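Local atomic coordinates of 3-ketosteroid-delta4-5alpha-dehydrogenase (Rhodococcus jostii, PDB entry 4AT2), a protein that catalyses the FAD-dependent dehydrogenation that introduces the delta-4 double bond into 5alpha-3-ketosteroids, a reaction of bacterial steroid catabolism. Residues Lys97-Asp102 against Asp162-Ser167; Gln226-Asp231 against Val256-Gly261; Gly290-Met295 against Gly475-Gly480. All coordinates share one frame; numbering follows the deposited sequence.

The three contacts follow one another along the chain, all within the FAD-binding domain. Interaction 1, between the end of helix 94-98 and strand 164-165, stands apart, its centre about 38 Å from that of interaction 2 and about 32 Å from that of interaction 3, across the chain's centre. Interactions 2 and 3 are neighbours, with centres about 10 Å apart. Helix 291-297 joins them: Ser292 OG probably hydrogen-bonds Thr260 OG1, in the loop after strand 255-258, at 2.7 Å, and Arg291 NE probably bonds Gln226 O on strand 223-230 at 2.8 Å. Both touch FAD, so this pair belongs to the cofactor site, while the Leu164 side chain of interaction 1 is about 13 Å from it.

Interaction 1 (Lys97-Asp102 against Asp162-Ser167); sequences KACGFD and DGLMYS
Leu164 turns its CG opposite its own backbone N (chi1 -171°), while Cys99 and Phe101 each set the side chain opposite the carbonyl carbon (chi1 -64° and -68°), and the result is that a single methyl, Leu164 CD2, meets both of them. It lies 3.9 Å from Cys99 CB and 4.0 Å from Phe101 CD2, with the sulfur, Cys99 SG, slightly farther from Leu164 CD2 at 4.1 Å. The methyl comes to the phenyl ring obliquely, and the side chains of Phe101 and Leu164 run alongside each other, pointing opposite ways. Within its own segment the ring has Cys99 CB in plane at its edge. What folds these two residues together is the end of helix 94-98: Gly100, with positive phi, closes it in a Schellman motif, and Gly100 N bonds back to Lys97 O at 3.0 Å. The partner strand, 164-165, is an outer strand of a small antiparallel sheet, paired with strand 185-186. Just past the strand, Tyr166 reaches the opposite end of the Phe101 ring, where the hydroxyl oxygen Tyr166 OH stands 4.1 Å from Phe101 CE1. No hydrogen bond crosses between the segments. Pro183 touches both aromatic side chains, and the ring of Phe150 also meets that of Phe101. The bound androstenedione is about 12 Å from the side chain of Tyr166.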
loop_
_atom_site.group_PDB
_atom_site.type_symbol
_atom_site.label_atom_id
_atom_site.label_comp_id
_atom_site.label_asym_id
_atom_site.label_seq_id
_atom_site.Cartn_x
_atom_site.Cartn_y
_atom_site.Cartn_z
ATOM N N LYS A 97 -19.893 -24.493 18.273
ATOM C CA LYS A 97 -20.428 -25.848 18.480
ATOM C C LYS A 97 -21.925 -25.803 18.813
ATOM O O LYS A 97 -22.720 -26.589 18.266
ATOM C CB LYS A 97 -19.635 -26.583 19.575
ATOM C CG LYS A 97 -18.225 -26.946 19.127
ATOM C CD LYS A 97 -17.431 -27.653 20.220
ATOM C CE LYS A 97 -16.027 -27.988 19.738
ATOM N NZ LYS A 97 -15.969 -29.107 18.750
ATOM N N ALA A 98 -22.312 -24.870 19.683
ATOM C CA ALA A 98 -23.727 -24.732 20.075
ATOM C C ALA A 98 -24.635 -24.394 18.889
ATOM O O ALA A 98 -25.814 -24.788 18.856
ATOM C CB ALA A 98 -23.868 -23.677 21.167
ATOM N N CYS A 99 -24.072 -23.678 17.921
ATOM C CA CYS A 99 -24.783 -23.277 16.703
ATOM C C CYS A 99 -24.603 -24.275 15.557
ATOM O O CYS A 99 -25.166 -24.101 14.483
ATOM C CB CYS A 99 -24.347 -21.866 16.272
ATOM S SG CYS A 99 -24.785 -20.584 17.483
ATOM N N GLY A 100 -23.810 -25.316 15.793
ATOM C CA GLY A 100 -23.659 -26.392 14.823
ATOM C C GLY A 100 -22.743 -26.081 13.658
ATOM O O GLY A 100 -23.013 -26.486 12.530
ATOM N N PHE A 101 -21.643 -25.372 13.925
ATOM C CA PHE A 101 -20.671 -25.067 12.868
ATOM C C PHE A 101 -19.330 -25.659 13.223
ATOM O O PHE A 101 -18.727 -25.270 14.237
ATOM C CB PHE A 101 -20.529 -23.539 12.657
ATOM C CG PHE A 101 -21.763 -22.891 12.083
ATOM C CD1 PHE A 101 -21.967 -22.842 10.702
ATOM C CD2 PHE A 101 -22.728 -22.350 12.923
ATOM C CE1 PHE A 101 -23.106 -22.243 10.166
ATOM C CE2 PHE A 101 -23.872 -21.752 12.396
ATOM C CZ PHE A 101 -24.062 -21.706 11.021
ATOM N N ASP A 102 -18.862 -26.600 12.396
ATOM C CA ASP A 102 -17.509 -27.122 12.556
ATOM C C ASP A 102 -16.457 -26.098 12.147
ATOM O O ASP A 102 -16.690 -25.263 11.271
ATOM C CB ASP A 102 -17.297 -28.395 11.756
ATOM C CG ASP A 102 -16.129 -29.227 12.280
ATOM O OD1 ASP A 102 -15.853 -29.231 13.490
ATOM O OD2 ASP A 102 -15.498 -29.915 11.462
ATOM N N ASP A 162 -28.049 -11.869 18.884
ATOM C CA ASP A 162 -27.384 -13.124 18.525
ATOM C C ASP A 162 -25.872 -13.029 18.657
ATOM O O ASP A 162 -25.281 -11.952 18.505
ATOM C CB ASP A 162 -27.795 -13.570 17.126
ATOM C CG ASP A 162 -29.272 -13.874 17.047
ATOM O OD1 ASP A 162 -29.738 -14.772 17.784
ATOM O OD2 ASP A 162 -29.978 -13.195 16.283
ATOM N N GLY A 163 -25.249 -14.160 18.970
ATOM C CA GLY A 163 -23.827 -14.174 19.279
ATOM C C GLY A 163 -22.890 -14.568 18.155
ATOM O O GLY A 163 -21.686 -14.364 18.258
ATOM N N LEU A 164 -23.423 -15.143 17.079
ATOM C CA LEU A 164 -22.553 -15.635 16.005
ATOM C C LEU A 164 -23.081 -15.253 14.627
ATOM O O LEU A 164 -24.288 -15.323 14.369
ATOM C CB LEU A 164 -22.362 -17.162 16.128
ATOM C CG LEU A 164 -21.330 -17.865 15.233
ATOM C CD1 LEU A 164 -19.902 -17.484 15.606
ATOM C CD2 LEU A 164 -21.511 -19.372 15.359
ATOM N N MET A 165 -22.168 -14.834 13.753
ATOM C CA MET A 165 -22.537 -14.379 12.409
ATOM C C MET A 165 -21.310 -14.482 11.517
ATOM O O MET A 165 -20.192 -14.308 11.994
ATOM C CB MET A 165 -23.023 -12.926 12.489
ATOM C CG MET A 165 -23.588 -12.356 11.204
ATOM S SD MET A 165 -24.259 -10.702 11.513
ATOM C CE MET A 165 -24.447 -10.115 9.836
ATOM N N TYR A 166 -21.513 -14.792 10.237
ATOM C CA TYR A 166 -20.432 -14.657 9.257
ATOM C C TYR A 166 -20.011 -13.203 9.176
ATOM O O TYR A 166 -20.855 -12.306 9.169
ATOM C CB TYR A 166 -20.855 -15.143 7.865
ATOM C CG TYR A 166 -20.787 -16.647 7.708
ATOM C CD1 TYR A 166 -19.560 -17.288 7.497
ATOM C CD2 TYR A 166 -21.947 -17.432 7.775
ATOM C CE1 TYR A 166 -19.485 -18.669 7.346
ATOM C CE2 TYR A 166 -21.881 -18.816 7.629
ATOM C CZ TYR A 166 -20.652 -19.425 7.415
ATOM O OH TYR A 166 -20.574 -20.799 7.276
ATOM N N SER A 167 -18.701 -12.966 9.105
ATOM C CA SER A 167 -18.198 -11.591 9.207
ATOM C C SER A 167 -16.997 -11.292 8.303
ATOM O O SER A 167 -16.429 -10.195 8.372
ATOM C CB SER A 167 -17.878 -11.255 10.685
ATOM O OG SER A 167 -16.684 -11.888 11.128
#

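Interaction 2 (Gln226-Asp231 against Val256-Gly261); sequences QTLVTD and VVLATG. With FAD (flavin-adenine dinucleotide), chain D.
Leu228 carries this contact alone from its strand, meeting Val256 and Leu258. Its CB leaves the backbone pointing toward strand 255-258. At CG, set opposite the carbonyl carbon (chi1 -62°), the chain forks, and CD2, not CD1, is the branch that does the touching across the segments: Leu228 CD2 lies 4.2 Å from Val256 CG1 and 4.3 Å from Leu258 CD2, so one methyl sits against two branched side chains that project from the same side of their strand. CG and CD2 also pack against the terminal methyl of Met295, from helix 291-297. Leu471, on strand 471-473, touches both Leu228 and Leu258.

The two strands belong to different sheets. Strand 223-230 lies in a mixed sheet next to strand 236-243, where Gln226 and Thr227 both face Val240 in a classic beta bulge; strand 255-258 is part of the parallel sheet of the Rossmann-type FAD-binding fold. Beyond its end the chain runs straight into the cofactor site. Thr260 CG2 is 3.6 Å from both C4A and C5A of FAD, the bond at which the two adenine rings fuse, while Thr260 CB is 3.6 Å from FAD N7A; its hydroxyl, OG1, is hydrogen-bonded to Ser292 OG. The backbone follows the same path, with Ala259 O 3.3 Å from the ribose carbon C5B of FAD, and Gly261 CA 3.6 Å from the phosphate oxygen O1P.

Between the strands the contact is wholly aliphatic, with no hydrogen bond to fix direction. The sheets are probably held together here by close fit and exclusion of water, and the FAD atoms are met only past the end of strand 255-258.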
loop_
_atom_site.group_PDB
_atom_site.type_symbol
_atom_site.label_atom_id
_atom_site.label_comp_id
_atom_site.label_asym_id
_atom_site.label_seq_id
_atom_site.Cartn_x
_atom_site.Cartn_y
_atom_site.Cartn_z
ATOM N N GLN A 226 3.065 11.491 25.423
ATOM C CA GLN A 226 3.770 12.268 24.404
ATOM C C GLN A 226 5.053 11.620 23.897
ATOM O O GLN A 226 5.338 11.667 22.700
ATOM C CB GLN A 226 4.126 13.654 24.948
ATOM C CG GLN A 226 2.937 14.576 25.176
ATOM C CD GLN A 226 3.308 15.761 26.041
ATOM O OE1 GLN A 226 2.826 16.876 25.836
ATOM N NE2 GLN A 226 4.177 15.530 27.009
ATOM N N THR A 227 5.862 11.072 24.808
ATOM C CA THR A 227 7.200 10.561 24.463
ATOM C C THR A 227 7.608 9.424 25.402
ATOM O O THR A 227 7.156 9.383 26.547
ATOM C CB THR A 227 8.296 11.660 24.564
ATOM O OG1 THR A 227 8.818 11.713 25.894
ATOM C CG2 THR A 227 7.774 13.046 24.204
ATOM N N LEU A 228 8.499 8.551 24.940
ATOM C CA LEU A 228 9.032 7.485 25.775
ATOM C C LEU A 228 10.276 7.978 26.495
ATOM O O LEU A 228 11.001 8.824 25.974
ATOM C CB LEU A 228 9.379 6.272 24.916
ATOM C CG LEU A 228 8.157 5.673 24.189
ATOM C CD1 LEU A 228 8.563 4.712 23.082
ATOM C CD2 LEU A 228 7.228 4.967 25.166
ATOM N N VAL A 229 10.508 7.441 27.691
ATOM C CA VAL A 229 11.724 7.709 28.438
ATOM C C VAL A 229 12.612 6.470 28.343
ATOM O O VAL A 229 12.144 5.353 28.560
ATOM C CB VAL A 229 11.430 7.995 29.923
ATOM C CG1 VAL A 229 12.724 8.288 30.674
ATOM C CG2 VAL A 229 10.463 9.162 30.057
ATOM N N THR A 230 13.885 6.670 28.003
ATOM C CA THR A 230 14.822 5.552 27.889
ATOM C C THR A 230 16.027 5.743 28.812
ATOM O O THR A 230 16.419 6.871 29.080
ATOM C CB THR A 230 15.324 5.348 26.437
ATOM O OG1 THR A 230 15.943 6.550 25.962
ATOM C CG2 THR A 230 14.177 4.970 25.513
ATOM N N ASP A 231 16.605 4.649 29.303
ATOM C CA ASP A 231 17.880 4.764 30.031
ATOM C C ASP A 231 19.056 4.661 29.052
ATOM O O ASP A 231 18.846 4.593 27.837
ATOM C CB ASP A 231 17.980 3.763 31.198
ATOM C CG ASP A 231 18.042 2.310 30.744
ATOM O OD1 ASP A 231 18.390 2.026 29.584
ATOM O OD2 ASP A 231 17.753 1.438 31.579
ATOM N N VAL A 256 6.315 -0.719 29.382
ATOM C CA VAL A 256 5.309 0.181 28.850
ATOM C C VAL A 256 4.561 -0.589 27.764
ATOM O O VAL A 256 5.184 -1.209 26.893
ATOM C CB VAL A 256 5.948 1.435 28.217
ATOM C CG1 VAL A 256 4.917 2.244 27.430
ATOM C CG2 VAL A 256 6.607 2.302 29.287
ATOM N N VAL A 257 3.233 -0.580 27.841
ATOM C CA VAL A 257 2.389 -1.158 26.780
ATOM C C VAL A 257 1.708 -0.031 26.007
ATOM O O VAL A 257 0.890 0.701 26.562
ATOM C CB VAL A 257 1.302 -2.112 27.333
ATOM C CG1 VAL A 257 0.445 -2.672 26.190
ATOM C CG2 VAL A 257 1.931 -3.248 28.140
ATOM N N LEU A 258 2.040 0.089 24.726
ATOM C CA LEU A 258 1.375 1.061 23.854
ATOM C C LEU A 258 0.080 0.464 23.324
ATOM O O LEU A 258 0.085 -0.579 22.669
ATOM C CB LEU A 258 2.287 1.479 22.693
ATOM C CG LEU A 258 3.646 2.079 23.092
ATOM C CD1 LEU A 258 4.486 2.338 21.847
ATOM C CD2 LEU A 258 3.469 3.362 23.884
ATOM N N ALA A 259 -1.028 1.135 23.620
ATOM C CA ALA A 259 -2.365 0.623 23.298
ATOM C C ALA A 259 -3.297 1.804 22.985
ATOM O O ALA A 259 -4.482 1.804 23.322
ATOM C CB ALA A 259 -2.893 -0.214 24.455
ATOM N N THR A 260 -2.732 2.810 22.329
ATOM C CA THR A 260 -3.427 4.093 22.092
ATOM C C THR A 260 -4.160 4.189 20.754
ATOM O O THR A 260 -4.684 5.245 20.413
ATOM C CB THR A 260 -2.468 5.296 22.192
ATOM O OG1 THR A 260 -1.444 5.161 21.196
ATOM C CG2 THR A 260 -1.834 5.375 23.565
ATOM N N GLY A 261 -4.201 3.107 19.990
ATOM C CA GLY A 261 -4.989 3.133 18.762
ATOM C C GLY A 261 -4.213 3.518 17.522
ATOM O O GLY A 261 -2.985 3.576 17.531
HETATM P PA FAD D . -9.215 2.057 21.302
HETATM O O1A FAD D . -10.247 1.084 21.721
HETATM O O2A FAD D . -9.632 3.260 20.565
HETATM O O5B FAD D . -8.408 2.509 22.608
HETATM C C5B FAD D . -7.301 3.411 22.514
HETATM C C4B FAD D . -7.335 4.354 23.729
HETATM O O4B FAD D . -6.109 5.114 23.653
HETATM C C3B FAD D . -8.489 5.355 23.589
HETATM O O3B FAD D . -9.274 5.349 24.808
HETATM C C2B FAD D . -7.787 6.697 23.355
HETATM O O2B FAD D . -8.539 7.782 23.961
HETATM C C1B FAD D . -6.447 6.478 24.055
HETATM N N9A FAD D . -5.360 7.353 23.563
HETATM C C8A FAD D . -5.153 7.825 22.327
HETATM N N7A FAD D . -4.045 8.562 22.344
HETATM C C5A FAD D . -3.543 8.543 23.594
HETATM C C6A FAD D . -2.459 9.104 24.184
HETATM N N6A FAD D . -1.635 9.851 23.449
HETATM N N1A FAD D . -2.190 8.925 25.489
HETATM C C2A FAD D . -3.025 8.140 26.270
HETATM N N3A FAD D . -4.138 7.571 25.658
HETATM C C4A FAD D . -4.366 7.791 24.336
HETATM N N1 FAD D . -13.548 -3.757 15.003
HETATM C C2 FAD D . -13.877 -5.066 15.308
HETATM O O2 FAD D . -12.987 -5.901 15.391
HETATM N N3 FAD D . -15.215 -5.426 15.522
HETATM C C4 FAD D . -16.230 -4.477 15.391
HETATM O O4 FAD D . -17.397 -4.834 15.572
HETATM C C4X FAD D . -15.897 -3.154 15.075
HETATM N N5 FAD D . -16.857 -2.211 14.918
HETATM C C5X FAD D . -16.531 -1.015 14.390
HETATM C C6 FAD D . -17.533 -0.128 13.983
HETATM C C7 FAD D . -17.208 1.122 13.450
HETATM C C7M FAD D . -18.259 1.974 13.057
HETATM C C8 FAD D . -15.854 1.492 13.308
HETATM C C8M FAD D . -15.454 2.739 12.785
HETATM C C9 FAD D . -14.856 0.608 13.726
HETATM C C9A FAD D . -15.188 -0.653 14.245
HETATM N N10 FAD D . -14.224 -1.529 14.621
HETATM C C10 FAD D . -14.560 -2.799 14.884
HETATM C "C1'" FAD D . -12.810 -1.125 14.831
HETATM C "C2'" FAD D . -12.496 -1.097 16.335
HETATM O "O2'" FAD D . -13.499 -0.279 16.941
HETATM C "C3'" FAD D . -11.106 -0.496 16.601
HETATM O "O3'" FAD D . -10.164 -0.841 15.570
HETATM C "C4'" FAD D . -10.586 -0.982 17.963
HETATM O "O4'" FAD D . -11.550 -0.622 18.964
HETATM C "C5'" FAD D . -9.242 -0.328 18.294
HETATM O "O5'" FAD D . -8.763 -0.878 19.536
HETATM P P FAD D . -7.545 -0.166 20.316
HETATM O O1P FAD D . -6.354 -0.107 19.462
HETATM O O2P FAD D . -7.465 -0.790 21.679
HETATM O O3P FAD D . -8.050 1.383 20.371
#

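Interaction 3 (Gly290-Met295 against Gly475-Gly480); sequences GRSILM and GRCTSG. With FAD (flavin-adenine dinucleotide), chain D.
Cys477 pushes against Ser292 and Ile293 where a type I beta turn, Gly475 to Thr478, meets the first turn of helix 291-297, which has Gly290 at its N-cap; the turn follows strand 471-473 of the FAD-binding fold. Packing is tight here. Ser292 OG, placed between its backbone N and carbonyl carbon (chi1 61°), comes 3.2 Å from Cys477 CB, though Ser292 was modelled in two conformers and this closeness holds for one of them; the polar partner of that oxygen is Thr260. Beside it, Ile293 CG1 lies 3.4 Å from Cys477 O, the carbonyl oxygen.

Away from Cys477 the contact thins: Leu294, on the partly exposed side of the helix, packs on Val463 of the second subunit.

On the cofactor side of the turn, Arg476 N gives a nearly straight hydrogen bond to the FAD phosphate oxygen O1P, 2.8 Å long at 170°. The side chain bends at chi2 and chi3, passing CG 3.4 Å from FAD O3' and curling back until Arg476 NH2 bonds Thr478 O at 3.1 Å, from above the carbonyl plane. NH1 forms a salt bridge with Asp494 and bonds Ser491. A leucine in place of Arg476 would probably leave the carboxylate of Asp494 without its charged mate and Thr478 O without this donor.

The turn itself is tied at one atom: Gly475 O accepts from Thr478 N at 2.9 Å and, in the carbonyl plane, from Thr478 OG1 at 2.8 Å.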
loop_
_atom_site.group_PDB
_atom_site.type_symbol
_atom_site.label_atom_id
_atom_site.label_comp_id
_atom_site.label_asym_id
_atom_site.label_seq_id
_atom_site.Cartn_x
_atom_site.Cartn_y
_atom_site.Cartn_z
ATOM N N GLY A 290 -1.864 8.498 15.809
ATOM C CA GLY A 290 -0.606 7.835 15.456
ATOM C C GLY A 290 0.558 8.107 16.394
ATOM O O GLY A 290 1.667 7.636 16.147
ATOM N N ARG A 291 0.315 8.864 17.466
ATOM C CA ARG A 291 1.410 9.276 18.352
ATOM C C ARG A 291 2.271 8.116 18.858
ATOM O O ARG A 291 3.512 8.242 18.865
ATOM C CB ARG A 291 0.894 10.118 19.530
ATOM C CG ARG A 291 1.991 10.731 20.409
ATOM C CD ARG A 291 2.574 11.998 19.806
ATOM N NE ARG A 291 3.618 12.599 20.647
ATOM C CZ ARG A 291 4.125 13.817 20.463
ATOM N NH1 ARG A 291 3.679 14.585 19.466
ATOM N NH2 ARG A 291 5.084 14.275 21.262
ATOM N N SER A 292 1.637 7.009 19.267
ATOM C CA SER A 292 2.408 5.871 19.783
ATOM C C SER A 292 3.248 5.191 18.709
ATOM O O SER A 292 4.323 4.687 19.016
ATOM C CB SER A 292 1.532 4.851 20.501
ATOM O OG SER A 292 0.565 4.305 19.640
ATOM N N ILE A 293 2.768 5.185 17.468
ATOM C CA ILE A 293 3.567 4.671 16.359
ATOM C C ILE A 293 4.816 5.534 16.215
ATOM O O ILE A 293 5.930 5.016 16.140
ATOM C CB ILE A 293 2.762 4.611 15.031
ATOM C CG1 ILE A 293 1.649 3.560 15.145
ATOM C CG2 ILE A 293 3.707 4.277 13.882
ATOM C CD1 ILE A 293 0.566 3.623 14.079
ATOM N N LEU A 294 4.632 6.849 16.196
ATOM C CA LEU A 294 5.753 7.778 16.030
ATOM C C LEU A 294 6.747 7.717 17.189
ATOM O O LEU A 294 7.962 7.752 16.967
ATOM C CB LEU A 294 5.237 9.209 15.818
ATOM C CG LEU A 294 4.321 9.455 14.600
ATOM C CD1 LEU A 294 3.817 10.893 14.603
ATOM C CD2 LEU A 294 5.001 9.108 13.269
ATOM N N MET A 295 6.224 7.615 18.411
ATOM C CA MET A 295 7.049 7.544 19.617
ATOM C C MET A 295 7.982 6.347 19.558
ATOM O O MET A 295 9.144 6.430 19.976
ATOM C CB MET A 295 6.162 7.391 20.854
ATOM C CG MET A 295 5.472 8.673 21.262
ATOM S SD MET A 295 4.211 8.388 22.526
ATOM C CE MET A 295 5.060 7.265 23.571
ATOM N N GLY A 475 -3.188 -3.842 19.688
ATOM C CA GLY A 475 -4.312 -3.058 19.157
ATOM C C GLY A 475 -3.892 -2.308 17.909
ATOM O O GLY A 475 -2.895 -2.662 17.262
ATOM N N ARG A 476 -4.637 -1.264 17.561
ATOM C CA ARG A 476 -4.430 -0.646 16.246
ATOM C C ARG A 476 -3.230 0.301 16.135
ATOM O O ARG A 476 -3.010 0.894 15.079
ATOM C CB ARG A 476 -5.726 -0.038 15.674
ATOM C CG ARG A 476 -6.780 -1.102 15.305
ATOM C CD ARG A 476 -6.500 -1.859 13.991
ATOM N NE ARG A 476 -5.292 -2.706 14.042
ATOM C CZ ARG A 476 -5.200 -3.852 14.723
ATOM N NH1 ARG A 476 -6.242 -4.308 15.419
ATOM N NH2 ARG A 476 -4.053 -4.543 14.730
ATOM N N CYS A 477 -2.412 0.396 17.186
ATOM C CA CYS A 477 -1.089 0.988 16.984
ATOM C C CYS A 477 -0.107 -0.034 16.409
ATOM O O CYS A 477 1.032 0.310 16.097
ATOM C CB CYS A 477 -0.543 1.643 18.257
ATOM S SG CYS A 477 -0.083 0.536 19.613
ATOM N N THR A 478 -0.563 -1.278 16.244
ATOM C CA THR A 478 0.287 -2.347 15.702
ATOM C C THR A 478 -0.282 -2.913 14.412
ATOM O O THR A 478 -1.492 -2.824 14.160
ATOM C CB THR A 478 0.458 -3.526 16.688
ATOM O OG1 THR A 478 -0.745 -4.309 16.738
ATOM C CG2 THR A 478 0.807 -3.019 18.079
ATOM N N SER A 479 0.596 -3.513 13.608
ATOM C CA SER A 479 0.149 -4.378 12.518
ATOM C C SER A 479 -0.248 -5.713 13.148
ATOM O O SER A 479 0.586 -6.395 13.745
ATOM C CB SER A 479 1.287 -4.563 11.508
ATOM O OG SER A 479 0.872 -5.299 10.371
ATOM N N GLY A 480 -1.531 -6.064 13.046
ATOM C CA GLY A 480 -2.068 -7.270 13.707
ATOM C C GLY A 480 -2.274 -8.412 12.731
ATOM O O GLY A 480 -1.415 -8.686 11.883
HETATM P PA FAD D . -9.215 2.057 21.302
HETATM O O1A FAD D . -10.247 1.084 21.721
HETATM O O2A FAD D . -9.632 3.260 20.565
HETATM O O5B FAD D . -8.408 2.509 22.608
HETATM C C5B FAD D . -7.301 3.411 22.514
HETATM C C4B FAD D . -7.335 4.354 23.729
HETATM O O4B FAD D . -6.109 5.114 23.653
HETATM C C3B FAD D . -8.489 5.355 23.589
HETATM O O3B FAD D . -9.274 5.349 24.808
HETATM C C2B FAD D . -7.787 6.697 23.355
HETATM O O2B FAD D . -8.539 7.782 23.961
HETATM C C1B FAD D . -6.447 6.478 24.055
HETATM N N9A FAD D . -5.360 7.353 23.563
HETATM C C8A FAD D . -5.153 7.825 22.327
HETATM N N7A FAD D . -4.045 8.562 22.344
HETATM C C5A FAD D . -3.543 8.543 23.594
HETATM C C6A FAD D . -2.459 9.104 24.184
HETATM N N6A FAD D . -1.635 9.851 23.449
HETATM N N1A FAD D . -2.190 8.925 25.489
HETATM C C2A FAD D . -3.025 8.140 26.270
HETATM N N3A FAD D . -4.138 7.571 25.658
HETATM C C4A FAD D . -4.366 7.791 24.336
HETATM N N1 FAD D . -13.548 -3.757 15.003
HETATM C C2 FAD D . -13.877 -5.066 15.308
HETATM O O2 FAD D . -12.987 -5.901 15.391
HETATM N N3 FAD D . -15.215 -5.426 15.522
HETATM C C4 FAD D . -16.230 -4.477 15.391
HETATM O O4 FAD D . -17.397 -4.834 15.572
HETATM C C4X FAD D . -15.897 -3.154 15.075
HETATM N N5 FAD D . -16.857 -2.211 14.918
HETATM C C5X FAD D . -16.531 -1.015 14.390
HETATM C C6 FAD D . -17.533 -0.128 13.983
HETATM C C7 FAD D . -17.208 1.122 13.450
HETATM C C7M FAD D . -18.259 1.974 13.057
HETATM C C8 FAD D . -15.854 1.492 13.308
HETATM C C8M FAD D . -15.454 2.739 12.785
HETATM C C9 FAD D . -14.856 0.608 13.726
HETATM C C9A FAD D . -15.188 -0.653 14.245
HETATM N N10 FAD D . -14.224 -1.529 14.621
HETATM C C10 FAD D . -14.560 -2.799 14.884
HETATM C "C1'" FAD D . -12.810 -1.125 14.831
HETATM C "C2'" FAD D . -12.496 -1.097 16.335
HETATM O "O2'" FAD D . -13.499 -0.279 16.941
HETATM C "C3'" FAD D . -11.106 -0.496 16.601
HETATM O "O3'" FAD D . -10.164 -0.841 15.570
HETATM C "C4'" FAD D . -10.586 -0.982 17.963
HETATM O "O4'" FAD D . -11.550 -0.622 18.964
HETATM C "C5'" FAD D . -9.242 -0.328 18.294
HETATM O "O5'" FAD D . -8.763 -0.878 19.536
HETATM P P FAD D . -7.545 -0.166 20.316
HETATM O O1P FAD D . -6.354 -0.107 19.462
HETATM O O2P FAD D . -7.465 -0.790 21.679
HETATM O O3P FAD D . -8.050 1.383 20.371
#